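Long-range contact in Per a 4 allergen (Periplaneta americana, PDB 3EBW), which is a cockroach allergen with a lipocalin-like beta barrel and, as in other lipocalins, probably binds small hydrophobic molecules: residues 7-18 and 96-106. Residues are numbered along the deposited sequence; the frame is centred on the assembly and turned at random.
Unlike the reference sequence in segment 96-106: Val98 (reference Ile).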
ATOM      1  N   GLY A   7      -6.201  16.647  -8.903  1.00 44.98           N
ATOM      2  CA  GLY A   7      -5.766  17.279 -10.123  1.00 43.99           C
ATOM      3  C   GLY A   7      -6.093  16.367 -11.280  1.00 45.17           C
ATOM      4  O   GLY A   7      -6.347  15.185 -11.098  1.00 46.62           O
ATOM      5  N   THR A   8      -6.099  16.935 -12.476  1.00 65.76           N
ATOM      6  CA  THR A   8      -6.386  16.223 -13.713  1.00 65.45           C
ATOM      7  C   THR A   8      -6.463  17.347 -14.728  1.00 65.04           C
ATOM      8  O   THR A   8      -6.890  18.453 -14.404  1.00 65.27           O
ATOM      9  CB  THR A   8      -7.728  15.411 -13.633  1.00 55.27           C
ATOM     10  OG1 THR A   8      -8.102  14.959 -14.938  1.00 54.67           O
ATOM     11  CG2 THR A   8      -8.843  16.244 -13.040  1.00 53.24           C
ATOM     12  N   SER A   9      -6.004  17.076 -15.937  1.00 54.32           N
ATOM     13  CA  SER A   9      -5.994  18.080 -16.984  1.00 53.05           C
ATOM     14  C   SER A   9      -6.599  17.432 -18.205  1.00 54.17           C
ATOM     15  O   SER A   9      -6.234  17.724 -19.341  1.00 56.31           O
ATOM     16  CB  SER A   9      -4.559  18.499 -17.295  1.00 42.61           C
ATOM     17  OG  SER A   9      -3.878  17.465 -18.005  1.00 41.01           O
ATOM     18  N   PHE A  10      -7.522  16.523 -17.954  1.00 60.17           N
ATOM     19  CA  PHE A  10      -8.188  15.788 -19.012  1.00 58.18           C
ATOM     20  C   PHE A  10      -9.464  16.567 -19.292  1.00 58.04           C
ATOM     21  O   PHE A  10      -9.851  17.418 -18.488  1.00 58.39           O
ATOM     22  CB  PHE A  10      -8.491  14.384 -18.479  1.00 44.60           C
ATOM     23  CG  PHE A  10      -9.122  13.461 -19.474  1.00 42.24           C
ATOM     24  CD1 PHE A  10      -8.370  12.881 -20.480  1.00 40.71           C
ATOM     25  CD2 PHE A  10     -10.468  13.125 -19.367  1.00 41.37           C
ATOM     26  CE1 PHE A  10      -8.942  11.975 -21.368  1.00 41.21           C
ATOM     27  CE2 PHE A  10     -11.052  12.229 -20.245  1.00 43.05           C
ATOM     28  CZ  PHE A  10     -10.286  11.644 -21.253  1.00 42.83           C
ATOM     29  N   THR A  11     -10.087  16.305 -20.440  1.00 42.45           N
ATOM     30  CA  THR A  11     -11.351  16.945 -20.811  1.00 43.38           C
ATOM     31  C   THR A  11     -11.949  16.172 -21.955  1.00 44.39           C
ATOM     32  O   THR A  11     -11.276  15.333 -22.563  1.00 45.02           O
ATOM     33  CB  THR A  11     -11.204  18.356 -21.350  1.00 62.26           C
ATOM     34  OG1 THR A  11     -10.443  18.291 -22.560  1.00 60.45           O
ATOM     35  CG2 THR A  11     -10.551  19.281 -20.336  1.00 60.82           C
ATOM     36  N   GLY A  12     -13.207  16.489 -22.260  1.00 55.32           N
ATOM     37  CA  GLY A  12     -13.910  15.827 -23.342  1.00 54.75           C
ATOM     38  C   GLY A  12     -14.336  14.434 -22.935  1.00 55.25           C
ATOM     39  O   GLY A  12     -14.575  13.582 -23.789  1.00 54.87           O
ATOM     40  N   LEU A  13     -14.428  14.209 -21.625  1.00 52.93           N
ATOM     41  CA  LEU A  13     -14.813  12.914 -21.094  1.00 51.04           C
ATOM     42  C   LEU A  13     -16.194  12.528 -21.622  1.00 52.38           C
ATOM     43  O   LEU A  13     -17.124  13.312 -21.581  1.00 52.74           O
ATOM     44  CB  LEU A  13     -14.806  12.944 -19.558  1.00 43.58           C
ATOM     45  CG  LEU A  13     -15.314  11.668 -18.867  1.00 40.48           C
ATOM     46  CD1 LEU A  13     -14.467  10.466 -19.273  1.00 38.90           C
ATOM     47  CD2 LEU A  13     -15.319  11.881 -17.373  1.00 40.11           C
ATOM     48  N   ASP A  14     -16.310  11.307 -22.119  1.00 52.87           N
ATOM     49  CA  ASP A  14     -17.560  10.804 -22.662  1.00 52.06           C
ATOM     50  C   ASP A  14     -17.790   9.367 -22.136  1.00 52.12           C
ATOM     51  O   ASP A  14     -17.397   8.377 -22.760  1.00 49.76           O
ATOM     52  CB  ASP A  14     -17.482  10.851 -24.198  1.00 42.21           C
ATOM     53  CG  ASP A  14     -18.752  10.376 -24.871  1.00 41.32           C
ATOM     54  OD1 ASP A  14     -19.785  10.256 -24.189  1.00 39.72           O
ATOM     55  OD2 ASP A  14     -18.729  10.124 -26.093  1.00 42.12           O
HETATM   56  N   MSE A  15     -18.433   9.279 -20.972  1.00 45.23           N
HETATM   57  CA  MSE A  15     -18.708   8.002 -20.330  1.00 47.23           C
HETATM   58  C   MSE A  15     -19.406   7.016 -21.232  1.00 48.01           C
HETATM   59  O   MSE A  15     -19.578   5.866 -20.884  1.00 48.26           O
HETATM   60  CB  MSE A  15     -19.505   8.203 -19.039  1.00 58.66           C
HETATM   61  CG  MSE A  15     -18.681   8.840 -17.928  1.00 60.50           C
HETATM   62 SE   MSE A  15     -16.998   7.882 -17.570  1.00 63.21          SE
HETATM   63  CE  MSE A  15     -17.726   6.606 -16.308  1.00 61.78           C
ATOM     64  N   THR A  16     -19.797   7.458 -22.409  1.00 56.88           N
ATOM     65  CA  THR A  16     -20.451   6.561 -23.327  1.00 59.40           C
ATOM     66  C   THR A  16     -19.350   5.803 -24.041  1.00 59.75           C
ATOM     67  O   THR A  16     -19.517   4.643 -24.381  1.00 60.19           O
ATOM     68  CB  THR A  16     -21.301   7.336 -24.324  1.00 67.39           C
ATOM     69  OG1 THR A  16     -22.036   8.340 -23.618  1.00 69.96           O
ATOM     70  CG2 THR A  16     -22.287   6.409 -25.007  1.00 67.38           C
ATOM     71  N   LYS A  17     -18.219   6.466 -24.257  1.00 84.35           N
ATOM     72  CA  LYS A  17     -17.074   5.840 -24.912  1.00 84.10           C
ATOM     73  C   LYS A  17     -16.282   5.010 -23.899  1.00 83.98           C
ATOM     74  O   LYS A  17     -15.309   4.341 -24.249  1.00 84.27           O
ATOM     75  CB  LYS A  17     -16.150   6.903 -25.506  1.00 73.86           C
ATOM     76  CG  LYS A  17     -16.627   7.543 -26.799  1.00 76.59           C
ATOM     77  CD  LYS A  17     -15.588   8.550 -27.281  1.00 77.44           C
ATOM     78  CE  LYS A  17     -15.942   9.180 -28.607  1.00 77.31           C
ATOM     79  NZ  LYS A  17     -15.014  10.313 -28.869  1.00 78.00           N
ATOM     80  N   TYR A  18     -16.705   5.067 -22.640  1.00 50.05           N
ATOM     81  CA  TYR A  18     -16.041   4.343 -21.569  1.00 49.33           C
ATOM     82  C   TYR A  18     -16.719   3.008 -21.359  1.00 48.79           C
ATOM     83  O   TYR A  18     -16.324   2.228 -20.504  1.00 48.67           O
ATOM     84  CB  TYR A  18     -16.110   5.147 -20.278  1.00 47.16           C
ATOM     85  CG  TYR A  18     -15.042   4.752 -19.295  1.00 46.75           C
ATOM     86  CD1 TYR A  18     -13.712   5.111 -19.507  1.00 46.31           C
ATOM     87  CD2 TYR A  18     -15.350   3.984 -18.174  1.00 46.51           C
ATOM     88  CE1 TYR A  18     -12.722   4.713 -18.635  1.00 44.55           C
ATOM     89  CE2 TYR A  18     -14.372   3.583 -17.301  1.00 44.70           C
ATOM     90  CZ  TYR A  18     -13.052   3.944 -17.532  1.00 45.44           C
ATOM     91  OH  TYR A  18     -12.064   3.503 -16.674  1.00 44.15           O
ATOM     92  N   PHE A  96     -12.438  11.428 -10.472  1.00 27.38           N
ATOM     93  CA  PHE A  96     -11.779  12.241 -11.499  1.00 25.56           C
ATOM     94  C   PHE A  96     -11.169  11.384 -12.583  1.00 24.97           C
ATOM     95  O   PHE A  96     -10.464  10.461 -12.292  1.00 24.99           O
ATOM     96  CB  PHE A  96     -10.688  13.091 -10.862  1.00 42.83           C
ATOM     97  CG  PHE A  96     -11.212  14.069  -9.876  1.00 42.49           C
ATOM     98  CD1 PHE A  96     -11.296  15.418 -10.192  1.00 41.98           C
ATOM     99  CD2 PHE A  96     -11.713  13.634  -8.652  1.00 43.47           C
ATOM    100  CE1 PHE A  96     -11.882  16.312  -9.300  1.00 43.26           C
ATOM    101  CE2 PHE A  96     -12.298  14.519  -7.760  1.00 40.79           C
ATOM    102  CZ  PHE A  96     -12.382  15.860  -8.083  1.00 43.14           C
HETATM  103  N   MSE A  97     -11.435  11.694 -13.841  1.00 45.79           N
HETATM  104  CA  MSE A  97     -10.873  10.926 -14.927  1.00 48.32           C
HETATM  105  C   MSE A  97      -9.537  11.555 -15.231  1.00 50.62           C
HETATM  106  O   MSE A  97      -9.473  12.499 -15.992  1.00 52.36           O
HETATM  107  CB  MSE A  97     -11.758  11.031 -16.146  1.00 56.46           C
HETATM  108  CG  MSE A  97     -11.203  10.319 -17.328  1.00 60.54           C
HETATM  109 SE   MSE A  97     -10.920   8.460 -16.896  1.00 69.25          SE
HETATM  110  CE  MSE A  97     -12.658   7.745 -17.393  1.00 64.98           C
ATOM    111  N   VAL A  98      -8.465  11.046 -14.638  1.00 61.98           N
ATOM    112  CA  VAL A  98      -7.135  11.604 -14.866  1.00 62.11           C
ATOM    113  C   VAL A  98      -6.598  11.457 -16.292  1.00 64.37           C
ATOM    114  O   VAL A  98      -5.879  12.334 -16.784  1.00 64.27           O
ATOM    115  CB  VAL A  98      -6.143  10.982 -13.894  1.00 51.11           C
ATOM    116  CG1 VAL A  98      -4.726  11.475 -14.173  1.00 49.35           C
ATOM    117  CG2 VAL A  98      -6.574  11.308 -12.482  1.00 48.62           C
ATOM    118  N   GLY A  99      -6.940  10.358 -16.959  1.00 55.05           N
ATOM    119  CA  GLY A  99      -6.471  10.160 -18.315  1.00 56.62           C
ATOM    120  C   GLY A  99      -6.878   8.847 -18.956  1.00 59.34           C
ATOM    121  O   GLY A  99      -6.744   7.782 -18.358  1.00 60.39           O
ATOM    122  N   THR A 100      -7.373   8.908 -20.186  1.00 55.16           N
ATOM    123  CA  THR A 100      -7.763   7.690 -20.875  1.00 56.34           C
ATOM    124  C   THR A 100      -7.868   7.820 -22.404  1.00 57.47           C
ATOM    125  O   THR A 100      -8.025   8.912 -22.942  1.00 58.28           O
ATOM    126  CB  THR A 100      -9.092   7.176 -20.349  1.00 59.24           C
ATOM    127  OG1 THR A 100      -9.395   5.944 -21.007  1.00 59.89           O
ATOM    128  CG2 THR A 100     -10.215   8.184 -20.631  1.00 59.76           C
ATOM    129  N   ASP A 101      -7.772   6.696 -23.100  1.00 64.55           N
ATOM    130  CA  ASP A 101      -7.892   6.699 -24.544  1.00 66.02           C
ATOM    131  C   ASP A 101      -9.089   5.825 -24.895  1.00 65.30           C
ATOM    132  O   ASP A 101      -9.270   5.416 -26.039  1.00 65.72           O
ATOM    133  CB  ASP A 101      -6.621   6.153 -25.195  1.00 78.80           C
ATOM    134  CG  ASP A 101      -6.478   4.651 -25.045  1.00 81.27           C
ATOM    135  OD1 ASP A 101      -5.507   4.110 -25.609  1.00 82.68           O
ATOM    136  OD2 ASP A 101      -7.317   4.006 -24.381  1.00 81.44           O
ATOM    137  N   TYR A 102      -9.896   5.548 -23.878  1.00 52.72           N
ATOM    138  CA  TYR A 102     -11.093   4.733 -23.995  1.00 53.51           C
ATOM    139  C   TYR A 102     -10.899   3.357 -24.575  1.00 55.48           C
ATOM    140  O   TYR A 102     -11.890   2.677 -24.827  1.00 56.62           O
ATOM    141  CB  TYR A 102     -12.197   5.429 -24.801  1.00 56.07           C
ATOM    142  CG  TYR A 102     -12.616   6.773 -24.266  1.00 53.65           C
ATOM    143  CD1 TYR A 102     -11.941   7.928 -24.648  1.00 52.87           C
ATOM    144  CD2 TYR A 102     -13.666   6.895 -23.365  1.00 51.58           C
ATOM    145  CE1 TYR A 102     -12.297   9.168 -24.149  1.00 51.81           C
ATOM    146  CE2 TYR A 102     -14.028   8.138 -22.862  1.00 51.79           C
ATOM    147  CZ  TYR A 102     -13.331   9.266 -23.260  1.00 50.83           C
ATOM    148  OH  TYR A 102     -13.608  10.493 -22.737  1.00 51.20           O
ATOM    149  N   GLN A 103      -9.663   2.925 -24.807  1.00 94.92           N
ATOM    150  CA  GLN A 103      -9.472   1.579 -25.333  1.00 97.91           C
ATOM    151  C   GLN A 103      -8.067   1.001 -25.287  1.00 98.58           C
ATOM    152  O   GLN A 103      -7.571   0.507 -26.287  1.00100.09           O
ATOM    153  CB  GLN A 103     -10.045   1.479 -26.756  1.00119.44           C
ATOM    154  CG  GLN A 103     -11.447   0.845 -26.764  1.00123.93           C
ATOM    155  CD  GLN A 103     -12.162   0.922 -28.099  1.00125.45           C
ATOM    156  OE1 GLN A 103     -11.687   0.396 -29.105  1.00126.01           O
ATOM    157  NE2 GLN A 103     -13.322   1.572 -28.109  1.00125.76           N
ATOM    158  N   THR A 104      -7.445   1.045 -24.111  1.00 83.44           N
ATOM    159  CA  THR A 104      -6.098   0.513 -23.905  1.00 81.64           C
ATOM    160  C   THR A 104      -5.615   0.762 -22.475  1.00 81.57           C
ATOM    161  O   THR A 104      -5.086  -0.138 -21.832  1.00 82.48           O
ATOM    162  CB  THR A 104      -5.071   1.128 -24.890  1.00 72.34           C
ATOM    163  OG1 THR A 104      -4.110   0.131 -25.225  1.00 75.16           O
ATOM    164  CG2 THR A 104      -4.310   2.277 -24.271  1.00 73.38           C
ATOM    165  N   TYR A 105      -5.795   1.992 -21.993  1.00 69.03           N
ATOM    166  CA  TYR A 105      -5.405   2.381 -20.645  1.00 65.61           C
ATOM    167  C   TYR A 105      -6.473   3.333 -20.104  1.00 62.28           C
ATOM    168  O   TYR A 105      -7.195   3.955 -20.871  1.00 61.99           O
ATOM    169  CB  TYR A 105      -4.051   3.075 -20.659  1.00 75.12           C
ATOM    170  CG  TYR A 105      -4.086   4.497 -21.147  1.00 79.23           C
ATOM    171  CD1 TYR A 105      -4.222   4.791 -22.499  1.00 80.81           C
ATOM    172  CD2 TYR A 105      -3.970   5.555 -20.250  1.00 80.75           C
ATOM    173  CE1 TYR A 105      -4.239   6.104 -22.952  1.00 83.79           C
ATOM    174  CE2 TYR A 105      -3.988   6.872 -20.686  1.00 83.67           C
ATOM    175  CZ  TYR A 105      -4.123   7.144 -22.041  1.00 85.06           C
ATOM    176  OH  TYR A 105      -4.149   8.456 -22.472  1.00 87.91           O
ATOM    177  N   SER A 106      -6.568   3.452 -18.787  1.00 49.11           N
ATOM    178  CA  SER A 106      -7.569   4.305 -18.179  1.00 44.15           C
ATOM    179  C   SER A 106      -7.199   4.670 -16.767  1.00 42.69           C
ATOM    180  O   SER A 106      -7.445   3.876 -15.865  1.00 44.83           O
ATOM    181  CB  SER A 106      -8.907   3.572 -18.130  1.00 41.79           C
ATOM    182  OG  SER A 106      -9.678   4.012 -17.017  1.00 36.00           O
TER
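Phe10 and Met97, a selenomethionine, lie side by side and point the same way, CE2 of Phe10 3.5 Å from CG of Met97. The selenium stands 26° off the normal of the Phe10 ring, an oblique Met-aromatic contact. Bent at both chi2 and chi3, the Met97 chain turns its methyl to Tyr18, which comes from the opposite direction, CE of Met97 3.3 Å from Tyr18 CE1; Leu13 CD1 lies 3.8 Å from CE of Met97. The Tyr18 hydroxyl continues to Ser106 OG, which lies in the plane of the ring at its edge, and the two are hydrogen-bonded.

Both segments belong to a lipocalin-like barrel: 7-18 is the irregular lead-in to strand 20-27, laid across the end of strand 93-100 and the turn joining it to strand 106-112. At the start of that turn, Thr100 OG1 accepts from Tyr102 N (2.9 Å), an ST turn, while its CG2 sits 4.1 Å above the centre of the Tyr102 ring. CG of Tyr102, anti to the carbonyl carbon (chi1 -57°), brings the ring to Lys17, whose CB lies 3.3 Å from Tyr102 CD2. The phenol oxygen accepts from Asp14 N (N-H...O 145°) and lies at the edge of the Phe10 ring. Where 7-18 begins, Thr8 OG1 donates to Met97 O over 3.0 Å from above the carbonyl plane, and Thr8 CG2 meets the edge of Phe96.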